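Local coordinates for FrpC operon protein (Neisseria meningitidis, PDB 5EDF) that binds the RTX protein FrpC and is produced under iron regulation, with a putative part in adhesion that remains to be defined, at residues 94-108 and 185-198. Sequence-based numbering, arbitrary orientation.
Sequences GLDSVDDIVIRKDAC and CINGFTVQYYPFIR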
loop_
_atom_site.group_PDB
_atom_site.type_symbol
_atom_site.label_atom_id
_atom_site.label_comp_id
_atom_site.label_asym_id
_atom_site.label_seq_id
_atom_site.Cartn_x
_atom_site.Cartn_y
_atom_site.Cartn_z
ATOM N N GLY A 94 7.337 -12.073 7.880
ATOM C CA GLY A 94 6.597 -10.833 7.675
ATOM C C GLY A 94 7.043 -9.626 8.491
ATOM O O GLY A 94 6.537 -8.521 8.249
ATOM N N LEU A 95 8.006 -9.802 9.397
ATOM C CA LEU A 95 8.298 -8.815 10.451
ATOM C C LEU A 95 9.461 -7.880 10.086
ATOM O O LEU A 95 10.538 -7.905 10.669
ATOM C CB LEU A 95 8.516 -9.485 11.798
ATOM C CG LEU A 95 7.344 -10.323 12.329
ATOM C CD1 LEU A 95 7.682 -10.779 13.722
ATOM C CD2 LEU A 95 5.991 -9.568 12.315
ATOM N N ASP A 96 9.206 -7.063 9.082
ATOM C CA ASP A 96 10.151 -6.037 8.659
ATOM C C ASP A 96 9.348 -4.932 7.967
ATOM O O ASP A 96 8.112 -5.040 7.865
ATOM C CB ASP A 96 11.266 -6.623 7.771
ATOM C CG ASP A 96 12.612 -5.919 7.953
ATOM O OD1 ASP A 96 12.670 -4.684 7.875
ATOM O OD2 ASP A 96 13.635 -6.594 8.227
ATOM N N SER A 97 10.035 -3.861 7.556
ATOM C CA SER A 97 9.396 -2.657 7.014
ATOM C C SER A 97 9.116 -2.820 5.538
ATOM O O SER A 97 9.633 -2.089 4.701
ATOM C CB SER A 97 10.257 -1.419 7.260
ATOM O OG SER A 97 11.516 -1.551 6.646
ATOM N N VAL A 98 8.306 -3.829 5.233
ATOM C CA VAL A 98 7.901 -4.141 3.883
ATOM C C VAL A 98 6.380 -4.241 3.891
ATOM O O VAL A 98 5.800 -5.076 4.608
ATOM C CB VAL A 98 8.551 -5.441 3.379
ATOM C CG1 VAL A 98 7.980 -5.817 2.017
ATOM C CG2 VAL A 98 10.108 -5.319 3.334
ATOM N N ASP A 99 5.757 -3.402 3.063
ATOM C CA ASP A 99 4.303 -3.335 2.962
ATOM C C ASP A 99 3.817 -4.071 1.714
ATOM O O ASP A 99 4.493 -4.075 0.678
ATOM C CB ASP A 99 3.852 -1.871 2.890
ATOM C CG ASP A 99 4.167 -1.080 4.119
ATOM O OD1 ASP A 99 4.198 -1.637 5.228
ATOM O OD2 ASP A 99 4.360 0.165 3.982
ATOM N N ASP A 100 2.633 -4.667 1.802
ATOM C CA ASP A 100 1.978 -5.324 0.680
ATOM C C ASP A 100 0.896 -4.447 0.119
ATOM O O ASP A 100 0.116 -3.851 0.880
ATOM C CB ASP A 100 1.382 -6.644 1.128
ATOM C CG ASP A 100 2.448 -7.647 1.482
ATOM O OD1 ASP A 100 3.221 -8.012 0.596
ATOM O OD2 ASP A 100 2.461 -8.063 2.657
ATOM N N ILE A 101 0.816 -4.350 -1.191
ATOM C CA ILE A 101 -0.189 -3.536 -1.858
ATOM C C ILE A 101 -0.953 -4.422 -2.821
ATOM O O ILE A 101 -0.349 -5.043 -3.703
ATOM C CB ILE A 101 0.451 -2.314 -2.579
ATOM C CG1 ILE A 101 1.203 -1.427 -1.569
ATOM C CG2 ILE A 101 -0.644 -1.562 -3.351
ATOM C CD1 ILE A 101 2.121 -0.418 -2.201
ATOM N N VAL A 102 -2.264 -4.540 -2.619
ATOM C CA VAL A 102 -3.094 -5.458 -3.392
ATOM C C VAL A 102 -3.821 -4.677 -4.472
ATOM O O VAL A 102 -4.584 -3.753 -4.187
ATOM C CB VAL A 102 -4.032 -6.251 -2.500
ATOM C CG1 VAL A 102 -4.944 -7.163 -3.344
ATOM C CG2 VAL A 102 -3.263 -7.078 -1.488
ATOM N N ILE A 103 -3.612 -5.099 -5.716
ATOM C CA ILE A 103 -4.142 -4.445 -6.906
ATOM C C ILE A 103 -5.131 -5.374 -7.587
ATOM O O ILE A 103 -4.791 -6.526 -7.890
ATOM C CB ILE A 103 -3.025 -4.093 -7.889
ATOM C CG1 ILE A 103 -1.968 -3.236 -7.225
ATOM C CG2 ILE A 103 -3.603 -3.384 -9.140
ATOM C CD1 ILE A 103 -0.677 -3.060 -8.032
ATOM N N ARG A 104 -6.330 -4.869 -7.858
ATOM C CA ARG A 104 -7.378 -5.585 -8.606
ATOM C C ARG A 104 -7.959 -4.650 -9.631
ATOM O O ARG A 104 -7.809 -3.440 -9.534
ATOM C CB ARG A 104 -8.520 -6.054 -7.698
ATOM C CG ARG A 104 -8.065 -7.001 -6.654
ATOM C CD ARG A 104 -9.243 -7.485 -5.813
ATOM N NE ARG A 104 -9.989 -8.444 -6.601
ATOM C CZ ARG A 104 -9.983 -9.774 -6.440
ATOM N NH1 ARG A 104 -9.337 -10.360 -5.448
ATOM N NH2 ARG A 104 -10.671 -10.508 -7.279
ATOM N N LYS A 105 -8.649 -5.198 -10.638
ATOM C CA LYS A 105 -9.353 -4.348 -11.578
ATOM C C LYS A 105 -10.852 -4.478 -11.378
ATOM O O LYS A 105 -11.451 -5.426 -11.835
ATOM C CB LYS A 105 -8.934 -4.662 -13.006
ATOM C CG LYS A 105 -9.424 -3.610 -14.022
ATOM C CD LYS A 105 -9.099 -3.940 -15.441
ATOM C CE LYS A 105 -9.958 -5.046 -15.952
ATOM N NZ LYS A 105 -11.247 -4.486 -16.471
ATOM N N ASP A 106 -11.430 -3.465 -10.766
ATOM C CA ASP A 106 -12.854 -3.434 -10.420
ATOM C C ASP A 106 -13.337 -2.014 -10.397
ATOM O O ASP A 106 -12.569 -1.110 -10.134
ATOM C CB ASP A 106 -13.062 -4.012 -9.034
ATOM C CG ASP A 106 -12.915 -5.512 -8.990
ATOM O OD1 ASP A 106 -13.541 -6.171 -9.850
ATOM O OD2 ASP A 106 -12.221 -6.043 -8.088
ATOM N N ALA A 107 -14.632 -1.823 -10.639
ATOM C CA ALA A 107 -15.232 -0.527 -10.456
ATOM C C ALA A 107 -15.050 -0.103 -9.003
ATOM O O ALA A 107 -15.146 -0.919 -8.096
ATOM C CB ALA A 107 -16.736 -0.569 -10.855
ATOM N N CYS A 108 -14.792 1.184 -8.823
ATOM C CA CYS A 108 -14.598 1.765 -7.507
ATOM C C CYS A 108 -15.880 1.663 -6.713
ATOM O O CYS A 108 -16.977 1.823 -7.273
ATOM C CB CYS A 108 -14.196 3.218 -7.636
ATOM S SG CYS A 108 -13.548 3.860 -6.094
ATOM N N CYS A 185 -8.880 3.950 -5.450
ATOM C CA CYS A 185 -9.194 3.581 -6.828
ATOM C C CYS A 185 -8.322 4.440 -7.712
ATOM O O CYS A 185 -8.318 5.658 -7.564
ATOM C CB CYS A 185 -10.675 3.817 -7.132
ATOM S SG CYS A 185 -11.739 2.873 -5.965
ATOM N N ILE A 186 -7.513 3.777 -8.544
ATOM C CA ILE A 186 -6.506 4.432 -9.376
ATOM C C ILE A 186 -6.680 3.898 -10.787
ATOM O O ILE A 186 -6.401 2.729 -11.050
ATOM C CB ILE A 186 -5.081 4.141 -8.861
ATOM C CG1 ILE A 186 -4.921 4.647 -7.441
ATOM C CG2 ILE A 186 -4.017 4.743 -9.817
ATOM C CD1 ILE A 186 -3.677 4.216 -6.701
ATOM N N ASN A 187 -7.134 4.747 -11.690
ATOM C CA ASN A 187 -7.154 4.410 -13.119
ATOM C C ASN A 187 -7.907 3.106 -13.412
ATOM O O ASN A 187 -7.462 2.329 -14.243
ATOM C CB ASN A 187 -5.712 4.271 -13.680
ATOM C CG ASN A 187 -4.962 5.599 -13.804
ATOM O OD1 ASN A 187 -5.080 6.494 -12.964
ATOM N ND2 ASN A 187 -4.148 5.706 -14.856
ATOM N N GLY A 188 -9.030 2.860 -12.737
ATOM C CA GLY A 188 -9.840 1.648 -12.974
ATOM C C GLY A 188 -9.459 0.454 -12.103
ATOM O O GLY A 188 -10.136 -0.595 -12.127
ATOM N N PHE A 189 -8.385 0.614 -11.346
ATOM C CA PHE A 189 -7.920 -0.419 -10.428
ATOM C C PHE A 189 -8.317 -0.082 -9.018
ATOM O O PHE A 189 -8.465 1.100 -8.673
ATOM C CB PHE A 189 -6.392 -0.597 -10.490
ATOM C CG PHE A 189 -5.904 -0.963 -11.853
ATOM C CD1 PHE A 189 -5.923 -2.270 -12.252
ATOM C CD2 PHE A 189 -5.476 0.019 -12.770
ATOM C CE1 PHE A 189 -5.528 -2.617 -13.579
ATOM C CE2 PHE A 189 -5.048 -0.310 -14.054
ATOM C CZ PHE A 189 -5.094 -1.627 -14.455
ATOM N N THR A 190 -8.528 -1.083 -8.191
ATOM C CA THR A 190 -8.600 -0.864 -6.757
ATOM C C THR A 190 -7.251 -1.209 -6.155
ATOM O O THR A 190 -6.603 -2.174 -6.574
ATOM C CB THR A 190 -9.704 -1.674 -6.088
ATOM O OG1 THR A 190 -9.455 -3.074 -6.255
ATOM C CG2 THR A 190 -11.079 -1.335 -6.677
ATOM N N VAL A 191 -6.812 -0.368 -5.218
ATOM C CA VAL A 191 -5.484 -0.481 -4.631
ATOM C C VAL A 191 -5.673 -0.359 -3.129
ATOM O O VAL A 191 -6.123 0.693 -2.635
ATOM C CB VAL A 191 -4.569 0.588 -5.209
ATOM C CG1 VAL A 191 -3.215 0.517 -4.584
ATOM C CG2 VAL A 191 -4.492 0.413 -6.742
ATOM N N GLN A 192 -5.414 -1.440 -2.405
ATOM C CA GLN A 192 -5.762 -1.552 -0.988
ATOM C C GLN A 192 -4.545 -2.042 -0.246
ATOM O O GLN A 192 -3.911 -3.035 -0.644
ATOM C CB GLN A 192 -6.936 -2.495 -0.810
ATOM C CG GLN A 192 -8.201 -2.024 -1.514
ATOM C CD GLN A 192 -9.351 -2.982 -1.498
ATOM O OE1 GLN A 192 -9.286 -4.051 -0.922
ATOM N NE2 GLN A 192 -10.426 -2.590 -2.183
ATOM N N TYR A 193 -4.220 -1.399 0.874
ATOM C CA TYR A 193 -2.993 -1.744 1.573
ATOM C C TYR A 193 -2.995 -1.222 2.996
ATOM O O TYR A 193 -3.715 -0.290 3.324
ATOM C CB TYR A 193 -1.795 -1.213 0.792
ATOM C CG TYR A 193 -1.721 0.276 0.553
ATOM C CD1 TYR A 193 -0.943 1.086 1.360
ATOM C CD2 TYR A 193 -2.402 0.873 -0.498
ATOM C CE1 TYR A 193 -0.863 2.457 1.139
ATOM C CE2 TYR A 193 -2.322 2.228 -0.738
ATOM C CZ TYR A 193 -1.562 3.027 0.087
ATOM O OH TYR A 193 -1.411 4.387 -0.092
ATOM N N TYR A 194 -2.132 -1.789 3.808
ATOM C CA TYR A 194 -1.789 -1.378 5.163
ATOM C C TYR A 194 -0.339 -0.894 5.128
ATOM O O TYR A 194 0.595 -1.712 5.135
ATOM C CB TYR A 194 -1.937 -2.538 6.147
ATOM C CG TYR A 194 -3.325 -3.066 6.329
ATOM C CD1 TYR A 194 -4.296 -2.342 6.965
ATOM C CD2 TYR A 194 -3.685 -4.344 5.870
ATOM C CE1 TYR A 194 -5.588 -2.809 7.121
ATOM C CE2 TYR A 194 -4.975 -4.837 6.030
ATOM C CZ TYR A 194 -5.927 -4.079 6.656
ATOM O OH TYR A 194 -7.225 -4.569 6.831
ATOM N N PRO A 195 -0.128 0.416 5.003
ATOM C CA PRO A 195 1.229 0.918 4.931
ATOM C C PRO A 195 1.902 1.092 6.286
ATOM O O PRO A 195 1.241 1.080 7.331
ATOM C CB PRO A 195 1.050 2.292 4.300
ATOM C CG PRO A 195 -0.254 2.739 4.878
ATOM C CD PRO A 195 -1.114 1.506 4.940
ATOM N N PHE A 196 3.207 1.333 6.257
ATOM C CA PHE A 196 3.941 1.633 7.477
ATOM C C PHE A 196 3.744 0.552 8.548
ATOM O O PHE A 196 3.565 0.856 9.734
ATOM C CB PHE A 196 3.514 3.004 8.026
ATOM C CG PHE A 196 3.844 4.185 7.166
ATOM C CD1 PHE A 196 5.147 4.595 7.034
ATOM C CD2 PHE A 196 2.828 4.967 6.577
ATOM C CE1 PHE A 196 5.465 5.747 6.338
ATOM C CE2 PHE A 196 3.153 6.113 5.871
ATOM C CZ PHE A 196 4.447 6.496 5.759
ATOM N N ILE A 197 3.773 -0.720 8.143
ATOM C CA ILE A 197 3.311 -1.793 9.049
ATOM C C ILE A 197 4.125 -1.935 10.329
ATOM O O ILE A 197 3.596 -2.417 11.336
ATOM C CB ILE A 197 3.248 -3.190 8.381
ATOM C CG1 ILE A 197 4.587 -3.592 7.753
ATOM C CG2 ILE A 197 2.163 -3.228 7.357
ATOM C CD1 ILE A 197 4.727 -5.089 7.559
ATOM N N ARG A 198 5.393 -1.535 10.311
ATOM C CA ARG A 198 6.208 -1.620 11.532
ATOM C C ARG A 198 6.216 -0.340 12.373
ATOM O O ARG A 198 6.827 -0.306 13.454
ATOM C CB ARG A 198 7.656 -1.982 11.213
ATOM C CG ARG A 198 7.806 -3.320 10.461
ATOM C CD ARG A 198 7.740 -4.534 11.365
ATOM N NE ARG A 198 6.387 -4.863 11.799
ATOM C CZ ARG A 198 5.566 -5.726 11.195
ATOM N NH1 ARG A 198 5.940 -6.364 10.090
ATOM N NH2 ARG A 198 4.348 -5.943 11.695
HETATM O O HOH W 1 -1.238 -4.499 3.066
HETATM O O HOH W 2 1.243 -4.291 4.483
HETATM O O HOH W 3 -7.528 -4.113 -4.370
HETATM O O HOH W 4 -11.415 1.419 -9.405
HETATM O O HOH W 5 -11.643 -4.658 -5.676
#
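Val-102 and Gln-192 exchange two backbone bonds, Val-102 N to Gln-192 O and Gln-192 N to Val-102 O, both 3.0 Å. Arg-104 N likewise bonds Thr-190 O, and Thr-190 N reaches Arg-104 O at 2.8 Å. These are hydrogen-bonded pairs of the antiparallel strands 98-105 and 189-193, inside the large antiparallel sheet, with strand 61-70 on the far side of 98-105 and strand 178-186 on the far side of 189-193. On the face carrying Ile-101, Ile-103, Phe-189, Val-191 and Tyr-193, the contact is mostly apolar: chi1 of -59° sets Ile-101 CG2 anti to the backbone N, bringing it 3.5 Å from Val-191 CG1, while CG1 lies along Tyr-193 CB. Ile-103 CG2 packs 4.0 Å from Phe-189 CD1. On the other face Thr-190 lies beside Arg-104, its OG1 joined through one water to Asp-106 OD2.

After Tyr-193 no direct backbone-to-backbone bond joins the two segments; two waters bridge Asp-100 and Tyr-194. Asp-99 uses its side chain: OD2 accepts Phe-196 N at 2.8 Å and OD1 accepts Ile-197 N at 3.1 Å, both on the syn side, the first 34° out of the carboxylate plane. Farther along, Leu-95 CD2 lies over one face of the Arg-198 guanidinium, offset toward its rim, and Arg-198 NH1 bonds Asp-96 O weakly (3.4 Å). At the other end the disulfide Cys-108 to Cys-185 ties the chain after strand 98-105 to strand 178-186.

Behind this shell, Tyr-211 OH hydrogen-bonds Asp-99 OD2, and His-212 ND1 hydrogen-bonds Tyr-193 OH; both belong to helix 205-224. The buried Asp-99 carboxylate, gripped by two backbone N-H groups and a tyrosine hydroxyl, is probably stabilised as an anion and probably holds residues 195-197 against the strand.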